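Putative uncharacterized protein (Coprinopsis cinerea, PDB 3W9A) probably hydrolyses beta-glucans, being the beta-jelly-roll catalytic domain of a glycoside hydrolase family 131 enzyme. Local coordinates at residues W32-S37 / M76-L81; F118-F123 / D198-V203. All coordinates share one frame; numbering follows the deposited sequence.

Contact 1: residues W32-S37 / M76-L81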
ATOM      1  N   TRP A  32       5.380  -0.991 -13.254  1.00  9.47           N
ATOM      2  CA  TRP A  32       6.609  -1.096 -12.488  1.00  9.57           C
ATOM      3  C   TRP A  32       7.661  -0.245 -13.210  1.00  9.45           C
ATOM      4  O   TRP A  32       8.272  -0.684 -14.190  1.00  9.26           O
ATOM      5  CB  TRP A  32       6.998  -2.553 -12.385  1.00  9.34           C
ATOM      6  CG  TRP A  32       8.331  -2.853 -11.751  1.00  9.26           C
ATOM      7  CD1 TRP A  32       9.268  -3.710 -12.216  1.00  9.23           C
ATOM      8  CD2 TRP A  32       8.851  -2.291 -10.549  1.00  9.09           C
ATOM      9  NE1 TRP A  32      10.350  -3.729 -11.377  1.00  9.51           N
ATOM     10  CE2 TRP A  32      10.111  -2.871 -10.334  1.00  9.09           C
ATOM     11  CE3 TRP A  32       8.350  -1.377  -9.605  1.00  8.89           C
ATOM     12  CZ2 TRP A  32      10.899  -2.555  -9.237  1.00  9.12           C
ATOM     13  CZ3 TRP A  32       9.138  -1.075  -8.490  1.00  8.84           C
ATOM     14  CH2 TRP A  32      10.387  -1.660  -8.314  1.00  8.85           C
ATOM     15  N   TYR A  33       7.766   1.002 -12.767  1.00  9.37           N
ATOM     16  CA  TYR A  33       8.748   1.963 -13.309  1.00  9.22           C
ATOM     17  C   TYR A  33       9.334   2.910 -12.252  1.00  9.43           C
ATOM     18  O   TYR A  33      10.360   3.502 -12.498  1.00  9.28           O
ATOM     19  CB  TYR A  33       8.153   2.783 -14.460  1.00  9.03           C
ATOM     20  CG  TYR A  33       7.006   3.692 -14.074  1.00  8.74           C
ATOM     21  CD1 TYR A  33       7.221   5.024 -13.759  1.00  8.48           C
ATOM     22  CD2 TYR A  33       5.708   3.208 -14.015  1.00  8.54           C
ATOM     23  CE1 TYR A  33       6.163   5.861 -13.400  1.00  8.69           C
ATOM     24  CE2 TYR A  33       4.647   4.032 -13.662  1.00  8.47           C
ATOM     25  CZ  TYR A  33       4.871   5.353 -13.346  1.00  8.55           C
ATOM     26  OH  TYR A  33       3.794   6.155 -12.991  1.00  8.59           O
ATOM     27  N   ILE A  34       8.664   3.088 -11.103  1.00  9.47           N
ATOM     28  CA  ILE A  34       9.175   3.952 -10.050  1.00  9.82           C
ATOM     29  C   ILE A  34      10.154   3.112  -9.219  1.00 10.46           C
ATOM     30  O   ILE A  34       9.787   2.502  -8.234  1.00 10.37           O
ATOM     31  CB  ILE A  34       8.033   4.547  -9.180  1.00  9.74           C
ATOM     32  CG1 ILE A  34       7.072   5.367 -10.044  1.00  9.59           C
ATOM     33  CG2 ILE A  34       8.580   5.454  -8.091  1.00  9.86           C
ATOM     34  CD1 ILE A  34       5.868   5.921  -9.298  1.00  9.70           C
ATOM     35  N   LYS A  35      11.407   3.070  -9.649  1.00 11.03           N
ATOM     36  CA  LYS A  35      12.383   2.180  -9.061  1.00 11.88           C
ATOM     37  C   LYS A  35      13.800   2.647  -9.338  1.00 12.33           C
ATOM     38  O   LYS A  35      14.017   3.486 -10.220  1.00 11.48           O
ATOM     39  CB  LYS A  35      12.226   0.808  -9.695  1.00 12.62           C
ATOM     40  CG  LYS A  35      12.524   0.809 -11.178  1.00 13.42           C
ATOM     41  CD  LYS A  35      11.982  -0.417 -11.876  1.00 15.03           C
ATOM     42  CE  LYS A  35      12.420  -0.450 -13.331  1.00 16.56           C
ATOM     43  NZ  LYS A  35      11.610  -1.424 -14.117  1.00 17.75           N
ATOM     44  N   GLY A  36      14.758   2.022  -8.651  1.00 12.96           N
ATOM     45  CA  GLY A  36      16.170   2.275  -8.884  1.00 13.67           C
ATOM     46  C   GLY A  36      16.667   1.502 -10.092  1.00 15.09           C
ATOM     47  O   GLY A  36      15.905   0.742 -10.729  1.00 14.99           O
ATOM     48  N   SER A  37      17.953   1.669 -10.378  1.00 16.59           N
ATOM     49  CA  SER A  37      18.628   0.980 -11.488  1.00 18.14           C
ATOM     50  C   SER A  37      18.922  -0.489 -11.233  1.00 18.13           C
ATOM     51  O   SER A  37      19.274  -1.215 -12.167  1.00 18.99           O
ATOM     52  CB  SER A  37      19.964   1.653 -11.768  1.00 18.82           C
ATOM     53  OG  SER A  37      19.737   2.973 -12.190  1.00 21.69           O
HETATM   54  N   MSE A  76      15.602  10.536  -3.256  1.00 16.46           N
HETATM   55  CA  MSE A  76      14.687   9.914  -2.292  1.00 17.59           C
HETATM   56  C   MSE A  76      14.575   8.427  -2.570  1.00 16.27           C
HETATM   57  O   MSE A  76      14.708   7.990  -3.710  1.00 14.87           O
HETATM   58  CB  MSE A  76      13.305  10.558  -2.347  1.00 19.98           C
HETATM   59  CG  MSE A  76      13.381  12.043  -1.990  1.00 23.24           C
HETATM   60 SE   MSE A  76      11.565  12.809  -1.908  1.00 30.22          SE
HETATM   61  CE  MSE A  76      12.120  14.707  -2.025  1.00 28.19           C
HETATM   62  N   MSE A  77      14.315   7.654  -1.520  1.00 15.56           N
HETATM   63  CA  MSE A  77      14.257   6.194  -1.607  1.00 16.47           C
HETATM   64  C   MSE A  77      12.864   5.845  -1.989  1.00 13.88           C
HETATM   65  O   MSE A  77      11.940   6.186  -1.281  1.00 12.90           O
HETATM   66  CB  MSE A  77      14.656   5.515  -0.294  1.00 18.86           C
HETATM   67  CG  MSE A  77      15.972   6.114   0.175  1.00 23.20           C
HETATM   68 SE   MSE A  77      17.063   5.009   1.404  1.00 33.23          SE
HETATM   69  CE  MSE A  77      15.738   3.779   2.155  1.00 30.10           C
ATOM     70  N   ARG A  78      12.704   5.174  -3.122  1.00 12.44           N
ATOM     71  CA  ARG A  78      11.367   4.893  -3.663  1.00 11.36           C
ATOM     72  C   ARG A  78      11.298   3.518  -4.296  1.00 10.96           C
ATOM     73  O   ARG A  78      12.144   3.181  -5.135  1.00 11.02           O
ATOM     74  CB  ARG A  78      10.982   5.939  -4.710  1.00 11.03           C
ATOM     75  CG  ARG A  78      10.824   7.348  -4.177  1.00 10.63           C
ATOM     76  CD  ARG A  78      10.310   8.294  -5.257  1.00 10.23           C
ATOM     77  NE  ARG A  78       8.900   8.094  -5.570  1.00  9.79           N
ATOM     78  CZ  ARG A  78       8.180   8.915  -6.344  1.00  9.64           C
ATOM     79  NH1 ARG A  78       8.737   9.971  -6.904  1.00 10.11           N
ATOM     80  NH2 ARG A  78       6.902   8.676  -6.577  1.00  9.44           N
ATOM     81  N   THR A  79      10.296   2.736  -3.892  1.00 10.25           N
ATOM     82  CA  THR A  79       9.980   1.459  -4.538  1.00 10.38           C
ATOM     83  C   THR A  79       8.483   1.380  -4.553  1.00 10.37           C
ATOM     84  O   THR A  79       7.881   1.157  -3.512  1.00 10.12           O
ATOM     85  CB  THR A  79      10.524   0.267  -3.758  1.00 10.37           C
ATOM     86  OG1 THR A  79      11.957   0.287  -3.790  1.00 10.60           O
ATOM     87  CG2 THR A  79      10.019  -1.042  -4.358  1.00 10.49           C
ATOM     88  N   GLU A  80       7.877   1.618  -5.713  1.00 10.58           N
ATOM     89  CA  GLU A  80       6.426   1.805  -5.792  1.00 10.83           C
ATOM     90  C   GLU A  80       5.877   1.175  -7.067  1.00 10.62           C
ATOM     91  O   GLU A  80       6.409   1.392  -8.152  1.00 10.83           O
ATOM     92  CB  GLU A  80       6.078   3.301  -5.750  1.00 11.42           C
ATOM     93  CG  GLU A  80       7.134   4.101  -5.014  1.00 12.39           C
ATOM     94  CD  GLU A  80       6.885   5.585  -4.919  1.00 12.83           C
ATOM     95  OE1 GLU A  80       6.001   6.126  -5.603  1.00 13.13           O
ATOM     96  OE2 GLU A  80       7.605   6.217  -4.119  1.00 13.12           O
ATOM     97  N   LEU A  81       4.819   0.397  -6.926  1.00 10.23           N
ATOM     98  CA  LEU A  81       4.043  -0.068  -8.079  1.00 10.12           C
ATOM     99  C   LEU A  81       2.799   0.777  -8.203  1.00  9.93           C
ATOM    100  O   LEU A  81       2.399   1.433  -7.240  1.00  9.27           O
ATOM    101  CB  LEU A  81       3.644  -1.528  -7.870  1.00 10.27           C
ATOM    102  CG  LEU A  81       4.795  -2.532  -7.793  1.00 10.32           C
ATOM    103  CD1 LEU A  81       4.434  -3.688  -6.868  1.00 10.54           C
ATOM    104  CD2 LEU A  81       5.180  -3.041  -9.177  1.00 10.48           C
TER
HETATM  105  O   HOH W   1       5.915   1.730 -10.745  1.00  9.71           O
HETATM  106  O   HOH W   2      13.518   1.063  -6.230  1.00  7.09           O

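Contact 2: residues F118-F123 / D198-V203. With GOL (glycerol), chain E.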
ATOM      1  N   PHE A 118       0.221   5.816  -1.035  1.00 13.67           N
ATOM      2  CA  PHE A 118      -0.193   7.197  -1.254  1.00 12.97           C
ATOM      3  C   PHE A 118      -0.623   7.448  -2.683  1.00 12.96           C
ATOM      4  O   PHE A 118      -0.060   6.875  -3.619  1.00 12.45           O
ATOM      5  CB  PHE A 118       0.933   8.187  -0.901  1.00 12.58           C
ATOM      6  CG  PHE A 118       2.228   7.991  -1.663  1.00 12.32           C
ATOM      7  CD1 PHE A 118       2.470   8.649  -2.863  1.00 12.23           C
ATOM      8  CD2 PHE A 118       3.249   7.216  -1.128  1.00 12.10           C
ATOM      9  CE1 PHE A 118       3.687   8.481  -3.536  1.00 12.40           C
ATOM     10  CE2 PHE A 118       4.457   7.045  -1.795  1.00 11.99           C
ATOM     11  CZ  PHE A 118       4.686   7.688  -2.987  1.00 11.79           C
ATOM     12  N   PHE A 119      -1.607   8.330  -2.836  1.00 12.54           N
ATOM     13  CA  PHE A 119      -1.909   8.900  -4.140  1.00 12.72           C
ATOM     14  C   PHE A 119      -0.876   9.960  -4.450  1.00 12.83           C
ATOM     15  O   PHE A 119      -0.296  10.540  -3.530  1.00 12.46           O
ATOM     16  CB  PHE A 119      -3.302   9.523  -4.158  1.00 12.56           C
ATOM     17  CG  PHE A 119      -4.399   8.523  -4.134  1.00 12.46           C
ATOM     18  CD1 PHE A 119      -4.908   8.006  -5.304  1.00 12.33           C
ATOM     19  CD2 PHE A 119      -4.925   8.099  -2.934  1.00 13.04           C
ATOM     20  CE1 PHE A 119      -5.916   7.078  -5.284  1.00 12.63           C
ATOM     21  CE2 PHE A 119      -5.951   7.185  -2.895  1.00 12.89           C
ATOM     22  CZ  PHE A 119      -6.452   6.672  -4.072  1.00 12.99           C
ATOM     23  N   GLU A 120      -0.668  10.231  -5.744  1.00 13.16           N
ATOM     24  CA  GLU A 120       0.295  11.252  -6.198  1.00 13.60           C
ATOM     25  C   GLU A 120       0.108  12.588  -5.473  1.00 14.22           C
ATOM     26  O   GLU A 120       1.088  13.208  -5.030  1.00 14.93           O
ATOM     27  CB  GLU A 120       0.192  11.442  -7.714  1.00 13.92           C
ATOM     28  CG  GLU A 120       1.078  12.526  -8.307  1.00 13.87           C
ATOM     29  CD  GLU A 120       2.560  12.209  -8.266  1.00 13.96           C
ATOM     30  OE1 GLU A 120       2.997  11.115  -7.863  1.00 13.90           O
ATOM     31  OE2 GLU A 120       3.326  13.083  -8.676  1.00 15.11           O
ATOM     32  N   SER A 121      -1.146  13.006  -5.328  1.00 14.12           N
ATOM     33  CA  SER A 121      -1.484  14.278  -4.678  1.00 14.34           C
ATOM     34  C   SER A 121      -1.442  14.218  -3.144  1.00 13.92           C
ATOM     35  O   SER A 121      -1.649  15.226  -2.471  1.00 13.57           O
ATOM     36  CB  SER A 121      -2.878  14.702  -5.107  1.00 14.63           C
ATOM     37  OG  SER A 121      -3.860  13.844  -4.514  1.00 14.94           O
ATOM     38  N   HIS A 122      -1.214  13.024  -2.602  1.00 13.86           N
ATOM     39  CA  HIS A 122      -1.179  12.781  -1.159  1.00 13.24           C
ATOM     40  C   HIS A 122      -2.487  13.154  -0.466  1.00 13.07           C
ATOM     41  O   HIS A 122      -2.493  13.470   0.729  1.00 12.30           O
ATOM     42  CB  HIS A 122      -0.012  13.521  -0.520  1.00 13.53           C
ATOM     43  CG  HIS A 122       1.311  13.195  -1.130  1.00 13.54           C
ATOM     44  ND1 HIS A 122       2.060  12.106  -0.740  1.00 13.27           N
ATOM     45  CD2 HIS A 122       2.020  13.814  -2.104  1.00 13.84           C
ATOM     46  CE1 HIS A 122       3.174  12.065  -1.454  1.00 13.20           C
ATOM     47  NE2 HIS A 122       3.176  13.089  -2.285  1.00 13.54           N
ATOM     48  N   PHE A 123      -3.600  13.087  -1.199  1.00 12.34           N
ATOM     49  CA  PHE A 123      -4.873  13.456  -0.605  1.00 12.01           C
ATOM     50  C   PHE A 123      -5.230  12.445   0.487  1.00 12.06           C
ATOM     51  O   PHE A 123      -5.961  12.775   1.415  1.00 12.24           O
ATOM     52  CB  PHE A 123      -5.985  13.630  -1.664  1.00 11.37           C
ATOM     53  CG  PHE A 123      -6.601  12.345  -2.149  1.00 10.86           C
ATOM     54  CD1 PHE A 123      -7.565  11.706  -1.406  1.00 10.59           C
ATOM     55  CD2 PHE A 123      -6.274  11.828  -3.408  1.00 10.54           C
ATOM     56  CE1 PHE A 123      -8.164  10.556  -1.870  1.00 10.56           C
ATOM     57  CE2 PHE A 123      -6.860  10.676  -3.881  1.00 10.20           C
ATOM     58  CZ  PHE A 123      -7.803  10.029  -3.109  1.00 10.59           C
ATOM     59  N   ASP A 198      -2.236   6.594 -10.585  1.00 11.85           N
ATOM     60  CA  ASP A 198      -1.468   7.427  -9.662  1.00 11.59           C
ATOM     61  C   ASP A 198      -1.594   7.009  -8.182  1.00 11.12           C
ATOM     62  O   ASP A 198      -1.300   7.797  -7.298  1.00 10.54           O
ATOM     63  CB  ASP A 198      -1.873   8.894  -9.842  1.00 11.95           C
ATOM     64  CG  ASP A 198      -3.321   9.151  -9.463  1.00 12.15           C
ATOM     65  OD1 ASP A 198      -3.987   8.202  -8.988  1.00 11.89           O
ATOM     66  OD2 ASP A 198      -3.783  10.301  -9.655  1.00 12.41           O
ATOM     67  N   PHE A 199      -1.996   5.765  -7.930  1.00 10.78           N
ATOM     68  CA  PHE A 199      -1.953   5.222  -6.596  1.00 10.83           C
ATOM     69  C   PHE A 199      -0.690   4.372  -6.406  1.00 10.95           C
ATOM     70  O   PHE A 199      -0.439   3.417  -7.159  1.00 11.48           O
ATOM     71  CB  PHE A 199      -3.209   4.411  -6.314  1.00 10.69           C
ATOM     72  CG  PHE A 199      -3.274   3.891  -4.905  1.00 10.70           C
ATOM     73  CD1 PHE A 199      -3.407   4.775  -3.834  1.00 10.70           C
ATOM     74  CD2 PHE A 199      -3.191   2.539  -4.640  1.00 10.58           C
ATOM     75  CE1 PHE A 199      -3.448   4.308  -2.543  1.00 10.56           C
ATOM     76  CE2 PHE A 199      -3.234   2.067  -3.334  1.00 10.66           C
ATOM     77  CZ  PHE A 199      -3.365   2.959  -2.285  1.00 10.57           C
ATOM     78  N   HIS A 200       0.100   4.722  -5.400  1.00 11.01           N
ATOM     79  CA  HIS A 200       1.445   4.187  -5.239  1.00 10.94           C
ATOM     80  C   HIS A 200       1.450   3.074  -4.225  1.00 11.30           C
ATOM     81  O   HIS A 200       1.399   3.318  -3.020  1.00 10.99           O
ATOM     82  CB  HIS A 200       2.422   5.300  -4.853  1.00 10.75           C
ATOM     83  CG  HIS A 200       2.589   6.325  -5.933  1.00 10.69           C
ATOM     84  ND1 HIS A 200       3.813   6.644  -6.490  1.00 10.47           N
ATOM     85  CD2 HIS A 200       1.668   7.051  -6.611  1.00 10.23           C
ATOM     86  CE1 HIS A 200       3.638   7.561  -7.421  1.00 10.30           C
ATOM     87  NE2 HIS A 200       2.347   7.821  -7.515  1.00 10.13           N
ATOM     88  N   VAL A 201       1.480   1.844  -4.732  1.00 11.06           N
ATOM     89  CA  VAL A 201       1.544   0.683  -3.874  1.00 11.27           C
ATOM     90  C   VAL A 201       3.017   0.463  -3.534  1.00 11.00           C
ATOM     91  O   VAL A 201       3.747  -0.178  -4.279  1.00 10.98           O
ATOM     92  CB  VAL A 201       0.957  -0.561  -4.555  1.00 11.08           C
ATOM     93  CG1 VAL A 201       1.102  -1.777  -3.664  1.00 11.21           C
ATOM     94  CG2 VAL A 201      -0.511  -0.333  -4.911  1.00 11.23           C
ATOM     95  N   GLY A 202       3.443   1.008  -2.409  1.00 10.97           N
ATOM     96  CA  GLY A 202       4.848   0.972  -2.029  1.00 10.87           C
ATOM     97  C   GLY A 202       5.253   2.073  -1.073  1.00 11.00           C
ATOM     98  O   GLY A 202       4.423   2.589  -0.316  1.00 11.02           O
ATOM     99  N   VAL A 203       6.537   2.429  -1.120  1.00 10.99           N
ATOM    100  CA  VAL A 203       7.158   3.244  -0.073  1.00 11.30           C
ATOM    101  C   VAL A 203       8.088   4.274  -0.641  1.00 10.95           C
ATOM    102  O   VAL A 203       8.915   3.959  -1.503  1.00 11.03           O
ATOM    103  CB  VAL A 203       8.023   2.385   0.869  1.00 11.56           C
ATOM    104  CG1 VAL A 203       8.524   3.223   2.036  1.00 11.93           C
ATOM    105  CG2 VAL A 203       7.228   1.203   1.369  1.00 11.79           C
TER
HETATM  106  C1  GOL E 501       4.914   9.089 -11.895  1.00 13.39           C
HETATM  107  O1  GOL E 501       4.447   9.135 -13.248  1.00 14.11           O
HETATM  108  C2  GOL E 501       3.816   9.576 -10.949  1.00 12.98           C
HETATM  109  O2  GOL E 501       4.399   9.736  -9.660  1.00 12.57           O
HETATM  110  C3  GOL E 501       2.647   8.593 -10.917  1.00 12.83           C
HETATM  111  O3  GOL E 501       1.675   9.036  -9.941  1.00 12.35           O
HETATM  112  O   HOH W   3      -3.768  11.740  -7.116  1.00  7.49           O

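Contact 1: residues W32-S37 / M76-L81
Ile-34 meets Glu-80 where the edge strand 30-34 lies against strand 77-83, a buried and loosely bonded antiparallel pairing in one of the two curled sheets of the jelly roll. The direct backbone link is Glu-80 N to Ile-34 O, 3.3 Å long. On either side of it, a water takes the place of a strand-to-strand bond: one accepts from Tyr-33 N and donates to Glu-80 O, the other accepts from Gly-36 N and donates to Arg-78 O. One face of the pairing carries Ile-34, Arg-78 and Glu-80. With its chain bent at chi3 (73°), Arg-78 grips the carboxylate side-on, NE to Glu-80 OE2 at 2.7 Å and NH2 to Glu-80 OE1 at 2.9 Å. Both oxygens are met from above the carboxylate plane. Over one face of the guanidinium sits the Ile-34 methyl CG2, which also packs 3.6 Å from Glu-80 CD and so covers the ion pair. Glu-80 OE1 also lies against His-200 ND1, probably a hydrogen bond though modelled short. An alanine in place of Glu-80 would probably leave Arg-78 without its two-point partner and His-200 without its probable carboxylate partner, and open a gap beside Ile-34. On the other face, Trp-32 CE3 touches Leu-81 CD2 at 3.6 Å, while Glu-80 O lies at the edge of the indole, near its plane. Trp-32 NE1 is bonded to Thr-40, and Thr-79 and Leu-81 pack on strands 44-47 and 61-66 of the second sheet. A greasy inner face backed by a polar outer one fits the two-sheet beta-jelly roll of this clan.

Contact 2: residues F118-F123 / D198-V203
The antiparallel pairing of strand 114-119 with strand 199-201 joins Phe-118 and Phe-119 to His-200 and Phe-199 in the same sheet as strand 77-83, where the chain runs into a type I turn that starts at Phe-119 and ends at His-122. His-200 N donates to Phe-118 O at 2.8 Å, and Glu-120 N reaches Asp-198 O at 3.0 Å. Between these bonds Phe-119 and Phe-199 form a non-hydrogen-bonded pair. On one face of the sheet the rings of Phe-118 and His-200 make an offset stack, centroids 4.6 Å apart and planes at 19°. Phe-118 holds CG between its backbone N and carbonyl carbon (chi1 58°), which lays the ring beneath His-200, whose CB makes a CH-pi contact 3.7 Å from the phenyl centroid. On the other face Phe-199 turns its edge to the face of Phe-119, CD1 lying over the ring centre with the planes at 52°. Phe-123 CE2 lies over the opposite face of Phe-119, offset toward its rim. Beside the exposed Glu-120, His-200 NE2 lies 2.8 Å from O3 of a glycerol probably from the crystallisation liquor, either atom being a possible donor. His-200 ND1 faces Glu-80 OE1 of strand 77-83, modelled too short to be sure. Tyr-33 OH bonds the same glycerol, and with His-200 NE2 this is consistent with a carbohydrate-binding pocket on the polar face of a beta-jelly roll.

Both contacts are antiparallel pairings in the same curled sheet. Contact 1 has no exposed touching residue; contact 2, though nearer the centre of the chain, reaches the surface at Glu-120. They adjoin: Leu-81 O and Val-201 N, 2.7 Å apart, probably form a backbone hydrogen bond. On the polar face Glu-80 OE1 probably bonds His-200 ND1, at a doubtfully short separation. If that bond is real, Arg-78, Glu-80 and His-200 form a polar row leading to the glycerol at His-200 NE2, which Tyr-33 OH of segment 32-37 also bonds. Contact 1 relies on an ion pair, bridging waters and aliphatic cover, contact 2 on an offset stack, an edge-to-face pair and direct backbone bonds.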